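Local atomic coordinates of tail component (Lactobacillus phage J-1, PDB entry 5LY8), a protein that probably binds host cell-surface carbohydrate as part of the distal tail of the phage, this chain being the second carbohydrate-binding module of that tail protein. Residues Ala92-Gly103 with Ser223-Ile234; Lys121-Phe129 with Val139-Gly147. All coordinates share one frame; numbering follows the deposited sequence.

Overall arrangement
Following the chain from the N terminus, strand 94-103 is the first of the four segments; 119 residues separate it from 223-234, and interaction 1 closes that long loop. Within it the chain runs through strand 110-118 into the hairpin of interaction 2, where 121-129 meets 139-147 across only nine intervening residues. The contacts therefore nest and do not cross. Interaction 1 joins two inner strands of the six-stranded antiparallel sheet, 223-238 lying next to the outermost strand 11-20; interaction 2 belongs to the larger mixed sheet. The two layers touch where V102 CG1 packs 3.8 Å from L128 CD2. Each contact also neighbours a magnesium site: Q227 serves one directly, and D130, at the end of strand 121-130, the other.

Interaction 1 of 2, residues Ala92-Gly103 with Ser223-Ile234; sequences ANFQFVNRVNVG and SINWQDSYFEWI. With MG (magnesium ion), chain C.
N93 O accepts the backbone N-H of I234, starting an antiparallel ladder between two inner strands of the six-stranded sheet in this concanavalin-clan carbohydrate-binding module. F94 CB sits 3.4 Å from F231 CZ, the two ring planes inclined at 35°, and F231 CE2 in turn lies over the ring of W233. Q95 NE2 reaches E232 OE2 at 3.1 Å, on the syn side but well above the carboxylate plane; E232 OE1 is salt-bridged to R16. V97 CB rests over one face of Y230, 3.8 Å from the ring centroid; chi1 of Y230 (62°) sets CG between the backbone N and the carbonyl carbon, and the ring lies alongside V97. Buried N98 OD1 is gripped twice, by S229 OG at 2.6 Å and by the indole NE1 of W226 at 3.0 Å, from opposite faces of the amide, which should fix its rotation. Between R99 and V100 a beta bulge shifts the register. Here R99 O takes the N-H of Q227, whose own carbonyl O binds magnesium at 2.3 Å alongside D21 and G59, and a water links R99 NH2 to Q227 OE1. Beyond N101, V102 CB packs 3.8 Å from I224 CD1, the tip of the isoleucine chain.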
loop_
_atom_site.group_PDB
_atom_site.type_symbol
_atom_site.label_atom_id
_atom_site.label_comp_id
_atom_site.label_asym_id
_atom_site.label_seq_id
_atom_site.Cartn_x
_atom_site.Cartn_y
_atom_site.Cartn_z
ATOM N N ALA A 92 -15.947 -10.854 -0.230
ATOM C CA ALA A 92 -16.266 -10.545 -1.613
ATOM C C ALA A 92 -15.169 -9.774 -2.346
ATOM O O ALA A 92 -14.146 -9.372 -1.756
ATOM C CB ALA A 92 -17.620 -9.827 -1.685
ATOM N N ASN A 93 -15.376 -9.584 -3.653
ATOM C CA ASN A 93 -14.424 -8.903 -4.524
ATOM C C ASN A 93 -14.278 -7.429 -4.183
ATOM O O ASN A 93 -15.202 -6.806 -3.654
ATOM C CB ASN A 93 -14.866 -9.021 -5.980
ATOM C CG ASN A 93 -14.928 -10.407 -6.566
ATOM O OD1 ASN A 93 -15.454 -10.587 -7.682
ATOM N ND2 ASN A 93 -14.416 -11.393 -5.845
ATOM N N PHE A 94 -13.101 -6.861 -4.462
ATOM C CA PHE A 94 -12.880 -5.454 -4.146
ATOM C C PHE A 94 -11.787 -4.897 -4.991
ATOM O O PHE A 94 -11.051 -5.644 -5.635
ATOM C CB PHE A 94 -12.471 -5.293 -2.649
ATOM C CG PHE A 94 -11.202 -6.002 -2.222
ATOM C CD1 PHE A 94 -9.950 -5.550 -2.644
ATOM C CD2 PHE A 94 -11.257 -7.116 -1.393
ATOM C CE1 PHE A 94 -8.781 -6.233 -2.276
ATOM C CE2 PHE A 94 -10.078 -7.755 -0.979
ATOM C CZ PHE A 94 -8.854 -7.323 -1.438
ATOM N N GLN A 95 -11.657 -3.571 -4.960
ATOM C CA GLN A 95 -10.461 -2.895 -5.438
ATOM C C GLN A 95 -10.074 -1.822 -4.443
ATOM O O GLN A 95 -10.938 -1.088 -3.930
ATOM C CB GLN A 95 -10.530 -2.366 -6.866
ATOM C CG GLN A 95 -11.497 -1.244 -7.111
ATOM C CD GLN A 95 -11.257 -0.598 -8.458
ATOM O OE1 GLN A 95 -10.186 -0.747 -9.067
ATOM N NE2 GLN A 95 -12.200 0.218 -8.897
ATOM N N PHE A 96 -8.776 -1.719 -4.197
ATOM C CA PHE A 96 -8.173 -0.758 -3.261
ATOM C C PHE A 96 -7.155 0.022 -4.053
ATOM O O PHE A 96 -6.176 -0.575 -4.509
ATOM C CB PHE A 96 -7.530 -1.574 -2.146
ATOM C CG PHE A 96 -6.747 -0.852 -1.089
ATOM C CD1 PHE A 96 -7.263 0.275 -0.444
ATOM C CD2 PHE A 96 -5.543 -1.358 -0.643
ATOM C CE1 PHE A 96 -6.570 0.888 0.604
ATOM C CE2 PHE A 96 -4.843 -0.737 0.394
ATOM C CZ PHE A 96 -5.368 0.370 1.034
ATOM N N VAL A 97 -7.412 1.316 -4.268
ATOM C CA VAL A 97 -6.652 2.116 -5.227
ATOM C C VAL A 97 -6.024 3.301 -4.548
ATOM O O VAL A 97 -6.744 4.091 -3.901
ATOM C CB VAL A 97 -7.592 2.585 -6.369
ATOM C CG1 VAL A 97 -6.824 3.377 -7.434
ATOM C CG2 VAL A 97 -8.310 1.394 -7.021
ATOM N N ASN A 98 -4.714 3.472 -4.736
ATOM C CA ASN A 98 -3.979 4.561 -4.118
ATOM C C ASN A 98 -3.103 5.232 -5.138
ATOM O O ASN A 98 -2.229 4.582 -5.722
ATOM C CB ASN A 98 -3.146 4.015 -2.983
ATOM C CG ASN A 98 -4.000 3.720 -1.784
ATOM O OD1 ASN A 98 -4.393 4.635 -1.074
ATOM N ND2 ASN A 98 -4.356 2.453 -1.576
ATOM N N ARG A 99 -3.344 6.523 -5.378
ATOM C CA ARG A 99 -2.558 7.286 -6.352
ATOM C C ARG A 99 -1.376 7.917 -5.659
ATOM O O ARG A 99 -1.554 8.576 -4.632
ATOM C CB ARG A 99 -3.426 8.371 -6.988
ATOM C CG ARG A 99 -2.665 9.138 -8.055
ATOM C CD ARG A 99 -3.585 9.987 -8.896
ATOM N NE ARG A 99 -2.779 10.851 -9.758
ATOM C CZ ARG A 99 -3.168 11.312 -10.943
ATOM N NH1 ARG A 99 -4.366 10.998 -11.426
ATOM N NH2 ARG A 99 -2.350 12.077 -11.662
ATOM N N VAL A 100 -0.177 7.751 -6.230
ATOM C CA VAL A 100 1.043 8.319 -5.662
ATOM C C VAL A 100 1.837 9.013 -6.764
ATOM O O VAL A 100 1.648 8.761 -7.962
ATOM C CB VAL A 100 1.942 7.229 -4.992
ATOM C CG1 VAL A 100 1.255 6.614 -3.772
ATOM C CG2 VAL A 100 2.353 6.136 -5.990
ATOM N N ASN A 101 2.757 9.870 -6.344
ATOM C CA ASN A 101 3.771 10.402 -7.219
ATOM C C ASN A 101 5.073 10.036 -6.508
ATOM O O ASN A 101 5.242 10.325 -5.319
ATOM C CB ASN A 101 3.623 11.900 -7.406
ATOM C CG ASN A 101 4.648 12.471 -8.367
ATOM O OD1 ASN A 101 4.332 12.825 -9.521
ATOM N ND2 ASN A 101 5.850 12.608 -7.941
ATOM N N VAL A 102 5.953 9.352 -7.223
ATOM C CA VAL A 102 7.130 8.868 -6.548
ATOM C C VAL A 102 8.328 9.010 -7.463
ATOM O O VAL A 102 8.212 8.859 -8.689
ATOM C CB VAL A 102 6.844 7.422 -5.969
ATOM C CG1 VAL A 102 6.398 6.410 -7.032
ATOM C CG2 VAL A 102 7.992 6.900 -5.105
ATOM N N GLY A 103 9.448 9.404 -6.873
ATOM C CA GLY A 103 10.692 9.580 -7.601
ATOM C C GLY A 103 11.846 9.233 -6.698
ATOM O O GLY A 103 11.750 9.393 -5.494
ATOM N N SER A 223 11.400 10.916 -3.023
ATOM C CA SER A 223 10.310 11.882 -3.169
ATOM C C SER A 223 9.022 11.108 -3.280
ATOM O O SER A 223 8.879 10.251 -4.140
ATOM C CB SER A 223 10.501 12.742 -4.406
ATOM O OG SER A 223 11.662 13.554 -4.282
ATOM N N ILE A 224 8.095 11.341 -2.334
ATOM C CA ILE A 224 6.864 10.581 -2.311
ATOM C C ILE A 224 5.697 11.440 -1.898
ATOM O O ILE A 224 5.791 12.185 -0.929
ATOM C CB ILE A 224 7.029 9.345 -1.360
ATOM C CG1 ILE A 224 5.767 8.476 -1.269
ATOM C CG2 ILE A 224 7.511 9.732 0.043
ATOM C CD1 ILE A 224 5.333 7.861 -2.563
ATOM N N ASN A 225 4.588 11.327 -2.640
ATOM C CA ASN A 225 3.372 11.974 -2.213
ATOM C C ASN A 225 2.181 11.097 -2.579
ATOM O O ASN A 225 2.306 10.208 -3.431
ATOM C CB ASN A 225 3.278 13.425 -2.675
ATOM C CG ASN A 225 3.091 13.644 -4.135
ATOM O OD1 ASN A 225 2.135 13.131 -4.729
ATOM N ND2 ASN A 225 4.014 14.390 -4.741
ATOM N N TRP A 226 1.052 11.293 -1.894
ATOM C CA TRP A 226 -0.108 10.404 -1.972
ATOM C C TRP A 226 -1.288 11.294 -2.300
ATOM O O TRP A 226 -1.622 12.207 -1.539
ATOM C CB TRP A 226 -0.230 9.750 -0.605
ATOM C CG TRP A 226 -1.349 8.776 -0.394
ATOM C CD1 TRP A 226 -1.968 7.982 -1.323
ATOM C CD2 TRP A 226 -1.896 8.416 0.880
ATOM N NE1 TRP A 226 -2.876 7.147 -0.694
ATOM C CE2 TRP A 226 -2.853 7.407 0.655
ATOM C CE3 TRP A 226 -1.693 8.878 2.192
ATOM C CZ2 TRP A 226 -3.612 6.860 1.696
ATOM C CZ3 TRP A 226 -2.422 8.320 3.224
ATOM C CH2 TRP A 226 -3.372 7.327 2.974
ATOM N N GLN A 227 -1.871 11.097 -3.493
ATOM C CA GLN A 227 -2.841 12.048 -4.039
ATOM C C GLN A 227 -4.293 11.629 -3.927
ATOM O O GLN A 227 -5.171 12.485 -4.058
ATOM C CB GLN A 227 -2.509 12.389 -5.511
ATOM C CG GLN A 227 -1.018 12.713 -5.711
ATOM C CD GLN A 227 -0.659 13.562 -6.907
ATOM O OE1 GLN A 227 -1.518 13.918 -7.755
ATOM N NE2 GLN A 227 0.632 13.934 -6.962
ATOM N N ASP A 228 -4.569 10.345 -3.678
ATOM C CA ASP A 228 -5.943 9.869 -3.635
ATOM C C ASP A 228 -5.927 8.481 -3.049
ATOM O O ASP A 228 -4.964 7.722 -3.245
ATOM C CB ASP A 228 -6.533 9.826 -5.070
ATOM C CG ASP A 228 -8.046 9.748 -5.109
ATOM O OD1 ASP A 228 -8.696 10.786 -4.877
ATOM O OD2 ASP A 228 -8.581 8.621 -5.268
ATOM N N SER A 229 -7.005 8.122 -2.345
ATOM C CA SER A 229 -7.149 6.780 -1.800
ATOM C C SER A 229 -8.614 6.389 -1.785
ATOM O O SER A 229 -9.451 7.186 -1.351
ATOM C CB SER A 229 -6.636 6.744 -0.359
ATOM O OG SER A 229 -6.588 5.424 0.172
ATOM N N TYR A 230 -8.935 5.142 -2.156
ATOM C CA TYR A 230 -10.304 4.664 -1.986
ATOM C C TYR A 230 -10.302 3.168 -1.949
ATOM O O TYR A 230 -9.404 2.499 -2.483
ATOM C CB TYR A 230 -11.307 5.203 -3.030
ATOM C CG TYR A 230 -11.027 4.841 -4.463
ATOM C CD1 TYR A 230 -11.516 3.658 -5.014
ATOM C CD2 TYR A 230 -10.343 5.715 -5.294
ATOM C CE1 TYR A 230 -11.326 3.357 -6.360
ATOM C CE2 TYR A 230 -10.126 5.414 -6.636
ATOM C CZ TYR A 230 -10.631 4.241 -7.167
ATOM O OH TYR A 230 -10.382 3.934 -8.494
ATOM N N PHE A 231 -11.376 2.629 -1.376
ATOM C CA PHE A 231 -11.626 1.200 -1.372
ATOM C C PHE A 231 -13.073 1.020 -1.789
ATOM O O PHE A 231 -13.959 1.729 -1.276
ATOM C CB PHE A 231 -11.450 0.612 0.028
ATOM C CG PHE A 231 -11.796 -0.862 0.120
ATOM C CD1 PHE A 231 -10.810 -1.830 0.010
ATOM C CD2 PHE A 231 -13.121 -1.278 0.274
ATOM C CE1 PHE A 231 -11.135 -3.187 0.098
ATOM C CE2 PHE A 231 -13.445 -2.635 0.326
ATOM C CZ PHE A 231 -12.457 -3.578 0.260
ATOM N N GLU A 232 -13.316 0.097 -2.719
ATOM C CA GLU A 232 -14.655 -0.270 -3.144
ATOM C C GLU A 232 -14.876 -1.751 -3.121
ATOM O O GLU A 232 -14.057 -2.494 -3.652
ATOM C CB GLU A 232 -14.936 0.181 -4.593
ATOM C CG GLU A 232 -14.819 1.652 -4.911
ATOM C CD GLU A 232 -15.004 1.976 -6.385
ATOM O OE1 GLU A 232 -15.415 3.124 -6.657
ATOM O OE2 GLU A 232 -14.606 1.160 -7.253
ATOM N N TRP A 233 -16.033 -2.167 -2.604
ATOM C CA TRP A 233 -16.502 -3.520 -2.808
ATOM C C TRP A 233 -17.022 -3.546 -4.252
ATOM O O TRP A 233 -17.669 -2.585 -4.675
ATOM C CB TRP A 233 -17.654 -3.853 -1.866
ATOM C CG TRP A 233 -17.244 -3.951 -0.430
ATOM C CD1 TRP A 233 -17.624 -3.126 0.586
ATOM C CD2 TRP A 233 -16.371 -4.924 0.147
ATOM N NE1 TRP A 233 -17.111 -3.578 1.775
ATOM C CE2 TRP A 233 -16.341 -4.682 1.539
ATOM C CE3 TRP A 233 -15.675 -6.028 -0.363
ATOM C CZ2 TRP A 233 -15.583 -5.462 2.420
ATOM C CZ3 TRP A 233 -14.903 -6.781 0.511
ATOM C CH2 TRP A 233 -14.862 -6.488 1.878
ATOM N N ILE A 234 -16.734 -4.608 -5.004
ATOM C CA ILE A 234 -17.184 -4.689 -6.396
ATOM C C ILE A 234 -17.961 -5.981 -6.631
ATOM O O ILE A 234 -17.880 -6.921 -5.826
ATOM C CB ILE A 234 -16.043 -4.472 -7.413
ATOM C CG1 ILE A 234 -15.026 -5.611 -7.337
ATOM C CG2 ILE A 234 -15.394 -3.062 -7.288
ATOM C CD1 ILE A 234 -13.849 -5.530 -8.303
HETATM MG MG MG C . -6.208 14.561 -4.266
HETATM O O HOH W 1 -17.931 -10.025 -5.085
HETATM O O HOH W 2 -6.884 6.518 -5.655
HETATM O O HOH W 3 -0.585 13.919 -10.341
HETATM O O HOH W 4 -7.858 13.289 -5.517
HETATM O O HOH W 5 -7.676 16.502 -4.791
HETATM O O HOH W 6 -5.425 15.329 -6.445
#

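Interaction 2 of 2, residues Lys121-Phe129 with Val139-Gly147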
loop_
_atom_site.group_PDB
_atom_site.type_symbol
_atom_site.label_atom_id
_atom_site.label_comp_id
_atom_site.label_asym_id
_atom_site.label_seq_id
_atom_site.Cartn_x
_atom_site.Cartn_y
_atom_site.Cartn_z
ATOM N N LYS A 121 -4.130 -8.434 11.368
ATOM C CA LYS A 121 -3.087 -9.117 10.613
ATOM C C LYS A 121 -3.142 -8.716 9.163
ATOM O O LYS A 121 -4.228 -8.490 8.615
ATOM C CB LYS A 121 -3.268 -10.637 10.728
ATOM C CG LYS A 121 -2.945 -11.168 12.129
ATOM C CD LYS A 121 -2.869 -12.707 12.146
ATOM C CE LYS A 121 -2.692 -13.260 13.545
ATOM N NZ LYS A 121 -1.314 -13.019 14.043
ATOM N N ILE A 122 -1.980 -8.661 8.506
ATOM C CA ILE A 122 -1.927 -8.460 7.071
ATOM C C ILE A 122 -2.627 -9.608 6.345
ATOM O O ILE A 122 -2.368 -10.791 6.624
ATOM C CB ILE A 122 -0.454 -8.410 6.595
ATOM C CG1 ILE A 122 0.346 -7.254 7.225
ATOM C CG2 ILE A 122 -0.362 -8.383 5.048
ATOM C CD1 ILE A 122 -0.113 -5.834 6.743
ATOM N N VAL A 123 -3.484 -9.229 5.385
ATOM C CA VAL A 123 -4.063 -10.141 4.425
ATOM C C VAL A 123 -3.330 -9.924 3.088
ATOM O O VAL A 123 -2.881 -10.890 2.475
ATOM C CB VAL A 123 -5.590 -10.018 4.320
ATOM C CG1 VAL A 123 -6.143 -10.842 3.148
ATOM C CG2 VAL A 123 -6.246 -10.448 5.624
ATOM N N ALA A 124 -3.186 -8.664 2.651
ATOM C CA ALA A 124 -2.430 -8.362 1.428
ATOM C C ALA A 124 -1.621 -7.105 1.641
ATOM O O ALA A 124 -2.102 -6.161 2.275
ATOM C CB ALA A 124 -3.379 -8.181 0.229
ATOM N N SER A 125 -0.393 -7.074 1.089
ATOM C CA SER A 125 0.482 -5.916 1.208
ATOM C C SER A 125 1.177 -5.639 -0.096
ATOM O O SER A 125 1.925 -6.502 -0.606
ATOM C CB SER A 125 1.525 -6.140 2.301
ATOM O OG SER A 125 2.444 -5.049 2.331
ATOM N N LEU A 126 0.906 -4.440 -0.651
ATOM C CA LEU A 126 1.566 -3.957 -1.861
ATOM C C LEU A 126 2.690 -3.013 -1.419
ATOM O O LEU A 126 2.414 -2.068 -0.680
ATOM C CB LEU A 126 0.550 -3.220 -2.740
ATOM C CG LEU A 126 1.022 -2.760 -4.121
ATOM C CD1 LEU A 126 -0.185 -2.466 -5.009
ATOM C CD2 LEU A 126 1.930 -1.509 -4.060
ATOM N N ALA A 127 3.922 -3.262 -1.837
ATOM C CA ALA A 127 5.025 -2.374 -1.482
ATOM C C ALA A 127 5.771 -1.905 -2.694
ATOM O O ALA A 127 5.876 -2.616 -3.697
ATOM C CB ALA A 127 5.987 -3.055 -0.500
ATOM N N LEU A 128 6.309 -0.675 -2.598
ATOM C CA LEU A 128 7.305 -0.165 -3.516
ATOM C C LEU A 128 8.457 0.309 -2.653
ATOM O O LEU A 128 8.216 0.961 -1.628
ATOM C CB LEU A 128 6.785 0.997 -4.373
ATOM C CG LEU A 128 7.738 1.501 -5.446
ATOM C CD1 LEU A 128 7.907 0.487 -6.590
ATOM C CD2 LEU A 128 7.267 2.828 -6.030
ATOM N N PHE A 129 9.687 -0.008 -3.018
ATOM C CA PHE A 129 10.798 0.438 -2.203
ATOM C C PHE A 129 12.105 0.556 -3.000
ATOM O O PHE A 129 12.317 -0.096 -3.972
ATOM C CB PHE A 129 11.008 -0.484 -0.978
ATOM C CG PHE A 129 11.298 -1.911 -1.337
ATOM C CD1 PHE A 129 10.264 -2.850 -1.534
ATOM C CD2 PHE A 129 12.609 -2.339 -1.484
ATOM C CE1 PHE A 129 10.604 -4.181 -1.861
ATOM C CE2 PHE A 129 12.892 -3.648 -1.820
ATOM C CZ PHE A 129 11.911 -4.529 -1.991
ATOM N N VAL A 139 11.809 -1.530 -6.339
ATOM C CA VAL A 139 11.236 -2.865 -6.371
ATOM C C VAL A 139 9.761 -2.774 -5.999
ATOM O O VAL A 139 9.408 -2.130 -5.032
ATOM C CB VAL A 139 11.972 -3.813 -5.380
ATOM C CG1 VAL A 139 11.306 -5.187 -5.348
ATOM C CG2 VAL A 139 13.453 -3.987 -5.742
ATOM N N PHE A 140 8.936 -3.487 -6.758
ATOM C CA PHE A 140 7.510 -3.634 -6.528
ATOM C C PHE A 140 7.294 -5.056 -6.025
ATOM O O PHE A 140 7.731 -6.004 -6.669
ATOM C CB PHE A 140 6.807 -3.393 -7.862
ATOM C CG PHE A 140 5.360 -3.746 -8.036
ATOM C CD1 PHE A 140 4.419 -3.365 -7.094
ATOM C CD2 PHE A 140 4.927 -4.371 -9.192
ATOM C CE1 PHE A 140 3.060 -3.639 -7.298
ATOM C CE2 PHE A 140 3.577 -4.656 -9.389
ATOM C CZ PHE A 140 2.652 -4.286 -8.440
ATOM N N SER A 141 6.673 -5.189 -4.843
ATOM C CA SER A 141 6.416 -6.509 -4.261
ATOM C C SER A 141 4.994 -6.661 -3.822
ATOM O O SER A 141 4.315 -5.671 -3.521
ATOM C CB SER A 141 7.383 -6.805 -3.112
ATOM O OG SER A 141 7.111 -6.017 -1.957
ATOM N N GLY A 142 4.535 -7.901 -3.789
ATOM C CA GLY A 142 3.205 -8.215 -3.310
ATOM C C GLY A 142 3.290 -9.369 -2.357
ATOM O O GLY A 142 3.916 -10.379 -2.688
ATOM N N THR A 143 2.678 -9.222 -1.188
ATOM C CA THR A 143 2.680 -10.239 -0.141
ATOM C C THR A 143 1.290 -10.567 0.271
ATOM O O THR A 143 0.420 -9.687 0.337
ATOM C CB THR A 143 3.478 -9.694 1.082
ATOM O OG1 THR A 143 4.810 -9.399 0.636
ATOM C CG2 THR A 143 3.565 -10.688 2.220
ATOM N N VAL A 144 1.068 -11.790 0.550
ATOM C CA VAL A 144 -0.181 -12.283 1.065
ATOM C C VAL A 144 0.066 -12.862 2.450
ATOM O O VAL A 144 1.107 -13.517 2.680
ATOM C CB VAL A 144 -0.905 -13.299 0.173
ATOM C CG1 VAL A 144 -0.078 -14.533 0.015
ATOM C CG2 VAL A 144 -2.352 -13.594 0.626
ATOM N N TYR A 145 -0.763 -12.668 3.475
ATOM C CA TYR A 145 -0.619 -13.183 4.847
ATOM C C TYR A 145 0.380 -12.370 5.673
ATOM O O TYR A 145 1.038 -11.457 5.138
ATOM C CB TYR A 145 -0.328 -14.707 4.938
ATOM C CG TYR A 145 -1.061 -15.579 3.939
ATOM C CD1 TYR A 145 -2.452 -15.550 3.842
ATOM C CD2 TYR A 145 -0.368 -16.448 3.109
ATOM C CE1 TYR A 145 -3.131 -16.388 2.961
ATOM C CE2 TYR A 145 -1.038 -17.318 2.251
ATOM C CZ TYR A 145 -2.419 -17.266 2.160
ATOM O OH TYR A 145 -3.086 -18.111 1.299
ATOM N N ASP A 146 0.482 -12.713 6.973
ATOM C CA ASP A 146 1.202 -12.010 8.001
ATOM C C ASP A 146 2.269 -12.800 8.700
ATOM O O ASP A 146 2.094 -13.997 8.983
ATOM C CB ASP A 146 0.133 -11.543 9.055
ATOM C CG ASP A 146 0.609 -10.598 10.142
ATOM O OD1 ASP A 146 1.234 -11.071 11.110
ATOM O OD2 ASP A 146 0.335 -9.411 10.053
ATOM N N GLY A 147 3.340 -12.111 9.091
ATOM C CA GLY A 147 4.370 -12.680 9.937
ATOM C C GLY A 147 4.970 -13.947 9.392
ATOM O O GLY A 147 5.321 -13.997 8.215
HETATM O O HOH W 7 0.867 -13.432 12.338
HETATM O O HOH W 8 4.887 -6.802 -0.464
#
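V139 and F129 pair next to the loop that closes the hairpin, and together with D146 they have the most surface buried. V139 CB lies over one face of the F129 ring, 3.8 Å from its centroid and 24° off the ring normal, a CH-pi contact offset toward the rim. F129 CG stands between its backbone N and carbonyl carbon (chi1 60°), which leans the ring over the facing strand, so that CZ comes 3.5 Å from V139 CB. S141 OG lies near the plane of the same F129 ring at its edge, 3.9 Å from CE1. V139 also packs on F155 and L157 of strand 151-158. The backbones of the pair exchange two hydrogen bonds.

D146 works at the open end, just past the strand. Its OD2 receives the N-H of I122 at 2.9 Å, on the anti side of the carboxylate, while a water joins OD1 to K121 NZ; D146 OD1 and K121 NZ are 4.3 Å apart, too far for a salt bridge. The chain turns a corner at V123, where V123 and A124 both face L116 in a classic beta bulge, and Y145 N still reaches V123 O.

Between these ends, A127 and S141 exchange backbone bonds, and a second water ties S125 O, S141 OG and T143 OG1 together. On the opposite face, the edge of the F140 ring meets L126 CG at 3.9 Å, and both side chains touch F181. F140 also meets F154 edge-to-face. The whole is an antiparallel beta hairpin within the mixed sheet of the carbohydrate-binding module; D130 at the end of the first strand, with S132 and N135 of the connecting loop, completes a magnesium site together with N105, A106 and E108.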